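Local atomic coordinates of putative Lipoprotein (Shewanella oneidensis, PDB entry 3U24), a protein that is of unknown function but binds zinc and calcium ions and belongs to the DUF885 family, grouped with metallopeptidase-like proteins. Residues A147-E150 with N151-A154; Q179-F182 with S183-D187. All blocks are in the same frame, centred on the assembly; numbering follows the deposited sequence.

Interaction 1. Residues A147-E150 with N151-A154; sequences ARME and NIPA. With EDO (1,2-ethanediol), chain Y; EDO (1,2-ethanediol), chain P.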
# COMPACT_ATOMS: atom_id res chain seq x y z
N ALA A 147 -27.89 -5.73 -13.67
CA ALA A 147 -28.53 -5.69 -12.35
C ALA A 147 -27.91 -4.62 -11.46
O ALA A 147 -28.62 -3.91 -10.72
CB ALA A 147 -28.49 -7.10 -11.66
N ARG A 148 -26.60 -4.48 -11.53
CA ARG A 148 -25.90 -3.54 -10.65
C ARG A 148 -26.23 -2.06 -10.95
O ARG A 148 -26.10 -1.20 -10.08
CB ARG A 148 -24.39 -3.81 -10.72
CG ARG A 148 -23.52 -3.14 -9.64
CD ARG A 148 -22.02 -3.36 -9.89
NE ARG A 148 -21.23 -2.85 -8.78
CZ ARG A 148 -20.96 -3.56 -7.68
NH1 ARG A 148 -21.37 -4.84 -7.57
NH2 ARG A 148 -20.26 -3.00 -6.70
N MSE A 149 -26.62 -1.77 -12.19
CA MSE A 149 -27.03 -0.41 -12.57
C MSE A 149 -28.36 0.07 -11.92
O MSE A 149 -28.56 1.30 -11.78
CB MSE A 149 -27.11 -0.26 -14.10
CG MSE A 149 -25.75 -0.23 -14.78
SE MSE A 149 -25.90 0.25 -16.68
CE MSE A 149 -27.03 -1.26 -17.24
N GLU A 150 -29.23 -0.88 -11.53
CA GLU A 150 -30.58 -0.58 -11.01
C GLU A 150 -30.54 0.55 -10.02
O GLU A 150 -31.24 1.54 -10.21
CB GLU A 150 -31.21 -1.77 -10.28
CG GLU A 150 -32.06 -2.72 -11.13
CD GLU A 150 -32.46 -4.03 -10.42
OE1 GLU A 150 -31.57 -4.94 -10.24
OE2 GLU A 150 -33.67 -4.16 -10.06
N ASN A 151 -29.69 0.41 -9.01
CA ASN A 151 -29.64 1.36 -7.89
C ASN A 151 -28.59 2.47 -7.92
O ASN A 151 -28.34 3.10 -6.91
CB ASN A 151 -29.62 0.58 -6.56
CG ASN A 151 -30.96 -0.12 -6.32
OD1 ASN A 151 -32.01 0.49 -6.57
ND2 ASN A 151 -30.93 -1.39 -5.97
N ILE A 152 -28.08 2.78 -9.09
CA ILE A 152 -27.14 3.88 -9.19
C ILE A 152 -27.74 5.23 -8.73
O ILE A 152 -27.04 5.97 -8.04
CB ILE A 152 -26.48 3.99 -10.60
CG1 ILE A 152 -25.48 2.84 -10.76
CG2 ILE A 152 -25.81 5.35 -10.80
CD1 ILE A 152 -24.89 2.65 -12.14
N PRO A 153 -28.99 5.56 -9.13
CA PRO A 153 -29.54 6.85 -8.62
C PRO A 153 -29.62 6.86 -7.11
O PRO A 153 -29.28 7.85 -6.45
CB PRO A 153 -30.94 6.89 -9.23
CG PRO A 153 -30.73 6.22 -10.57
CD PRO A 153 -29.77 5.07 -10.27
N ALA A 154 -30.04 5.73 -6.56
CA ALA A 154 -30.17 5.62 -5.09
C ALA A 154 -28.84 5.76 -4.37
O ALA A 154 -28.75 6.32 -3.31
CB ALA A 154 -30.82 4.31 -4.70
C1 EDO Y . -34.07 2.04 -8.15
O1 EDO Y . -33.53 1.93 -9.48
C2 EDO Y . -33.45 3.14 -7.26
O2 EDO Y . -32.30 3.82 -7.82
C1 EDO P . -17.51 0.36 -5.43
O1 EDO P . -17.35 1.13 -6.63
C2 EDO P . -18.90 0.54 -4.77
O2 EDO P . -19.87 -0.16 -5.55
O HOH W 1 -28.17 -1.57 -8.13

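Interaction 2. Residues Q179-F182 with S183-D187; sequences QGAF and SVFSD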
# COMPACT_ATOMS: atom_id res chain seq x y z
N GLN A 179 -15.94 11.74 -12.65
CA GLN A 179 -15.80 12.03 -14.11
C GLN A 179 -15.21 10.84 -14.83
O GLN A 179 -15.58 10.54 -15.92
CB GLN A 179 -14.95 13.27 -14.40
CG GLN A 179 -15.72 14.56 -14.18
CD GLN A 179 -14.86 15.85 -14.21
OE1 GLN A 179 -13.61 15.83 -14.02
NE2 GLN A 179 -15.55 16.99 -14.43
N GLY A 180 -14.27 10.15 -14.19
CA GLY A 180 -13.67 8.94 -14.74
C GLY A 180 -14.65 7.79 -14.85
O GLY A 180 -14.39 6.83 -15.57
N ALA A 181 -15.81 7.87 -14.18
CA ALA A 181 -16.82 6.82 -14.33
C ALA A 181 -17.19 6.60 -15.82
O ALA A 181 -17.51 5.47 -16.21
CB ALA A 181 -18.07 7.09 -13.50
N PHE A 182 -17.10 7.65 -16.65
CA PHE A 182 -17.43 7.53 -18.07
C PHE A 182 -16.42 6.79 -18.92
O PHE A 182 -16.72 6.46 -20.04
CB PHE A 182 -17.79 8.88 -18.67
CG PHE A 182 -19.09 9.39 -18.15
CD1 PHE A 182 -20.27 8.75 -18.48
CD2 PHE A 182 -19.12 10.42 -17.22
CE1 PHE A 182 -21.49 9.19 -17.95
CE2 PHE A 182 -20.31 10.88 -16.71
CZ PHE A 182 -21.51 10.25 -17.06
N SER A 183 -15.26 6.46 -18.39
CA SER A 183 -14.39 5.55 -19.11
C SER A 183 -14.85 4.07 -18.90
O SER A 183 -14.37 3.17 -19.55
CB SER A 183 -12.96 5.77 -18.70
OG SER A 183 -12.80 5.23 -17.43
N VAL A 184 -15.79 3.86 -17.97
CA VAL A 184 -16.41 2.56 -17.74
C VAL A 184 -17.80 2.58 -18.39
O VAL A 184 -18.12 1.70 -19.19
CB VAL A 184 -16.52 2.28 -16.22
CG1 VAL A 184 -17.27 0.98 -15.94
CG2 VAL A 184 -15.12 2.26 -15.57
N PHE A 185 -18.60 3.60 -18.08
CA PHE A 185 -19.91 3.78 -18.70
C PHE A 185 -19.76 4.47 -20.06
O PHE A 185 -20.14 5.62 -20.23
CB PHE A 185 -20.91 4.50 -17.77
CG PHE A 185 -21.23 3.71 -16.53
CD1 PHE A 185 -22.17 2.70 -16.57
CD2 PHE A 185 -20.53 3.90 -15.35
CE1 PHE A 185 -22.45 1.92 -15.44
CE2 PHE A 185 -20.79 3.11 -14.23
CZ PHE A 185 -21.74 2.12 -14.27
N SER A 186 -19.21 3.70 -21.02
CA SER A 186 -18.72 4.20 -22.30
C SER A 186 -19.47 3.64 -23.52
O SER A 186 -20.20 2.62 -23.46
CB SER A 186 -17.27 3.78 -22.45
OG SER A 186 -17.19 2.35 -22.63
N ASP A 187 -19.23 4.29 -24.66
CA ASP A 187 -19.69 3.80 -25.98
C ASP A 187 -19.22 2.37 -26.21
O ASP A 187 -19.96 1.56 -26.76
CB ASP A 187 -19.17 4.69 -27.13
CG ASP A 187 -20.09 5.89 -27.46
OD1 ASP A 187 -21.27 5.95 -27.02
OD2 ASP A 187 -19.63 6.79 -28.22

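Interaction 1. Residues A147-E150 with N151-A154
Met149 and Ile152 run alongside each other, both side chains leaving the turn in one direction, with CG of Met149 (a selenomethionine) 4.0 Å from CD1 of Ile152. In both residues the gamma carbon continuing the chain is anti to the carbonyl carbon (chi1 -72° in each); with CG1 so placed, the extended chi2 carries Ile152 CD1 back over the Met149 backbone, 3.8 Å from its CA. Beneath them a type I beta turn closes: Ile152 N donates to Met149 O over 3.1 Å, nearly straight at 170°, although the donor sits well above the carbonyl plane. A water bridges the same bend, donating to Arg148 O and accepting from Asn151 N. Phe127 and Phe185 cover the apolar pair, and an alanine at Ile152 would probably open a gap beside the selenomethionine and against these rings. Arg148 departs roughly at right angles to the pair, its chain extended (chi1 -167°) and its guanidinium bonded to Thr42 OG1 and Asp53 O, NH2 also reaching O2 of an ethanediol at 3.1 Å. The chemistry thus divides: an apolar flank facing the interior, and a bend held by the turn's own hydrogen bond and a bridging water.

Interaction 2. Residues Q179-F182 with S183-D187
Two successive carbonyls, those of Gly180 and Ala181, each take two donors from the residues that follow. Both donors to Gly180 O come from Ser183, its backbone N at 3.0 Å and its hydroxyl OG at 2.9 Å. The hydroxyl arrives in the carbonyl plane, whereas the N-H comes from above it, so the two bonds do not compete for one direction. Ser183 OG gets there because chi1 of 74° sets it between its own N and carbonyl carbon, facing back along the chain. Ala181 O repeats the scheme with two amides: Phe185 N lies in the carbonyl plane, 2.9 Å away at an almost linear 173°, and Val184 N approaches from above the plane. Apart from the serine hydroxyl, side-chain contacts between the segments are few. The CD1 edge of the Phe182 ring faces Phe185 O in plane at 3.6 Å, and CD2 of Phe185 rests 3.5 Å from Ala181 O. Phe185 centres an inverse gamma turn, after which Ser186 OG caps Leu189 N at the start of helix 187-195. The doubled acceptors imply a bend fixed chiefly by main-chain bonding, with the aromatic rings left to pack on other helices: Phe182 against Ile217, and Phe185 edge-to-face with Phe127.

Along the chain the two contacts stand in series, neither nested nor crossed. Interaction 1 closes first, at the short bend joining helix 138-148 to helix 152-162; after helix 168-179, interaction 2 shapes the connection into helix 187-195. Each is a local turn, yet their centres are only about 15 Å apart and they meet through the Phe185 ring: its CZ lies 3.8 Å from Ile152 CD1 and its CE1 4.0 Å from Met149 CG. Residues of both turns also pack on helices 124-131 and 200-234, with Phe127 touching each. Phe185 thus joins the two inter-helix bends in one apolar cluster that packs on those two helices.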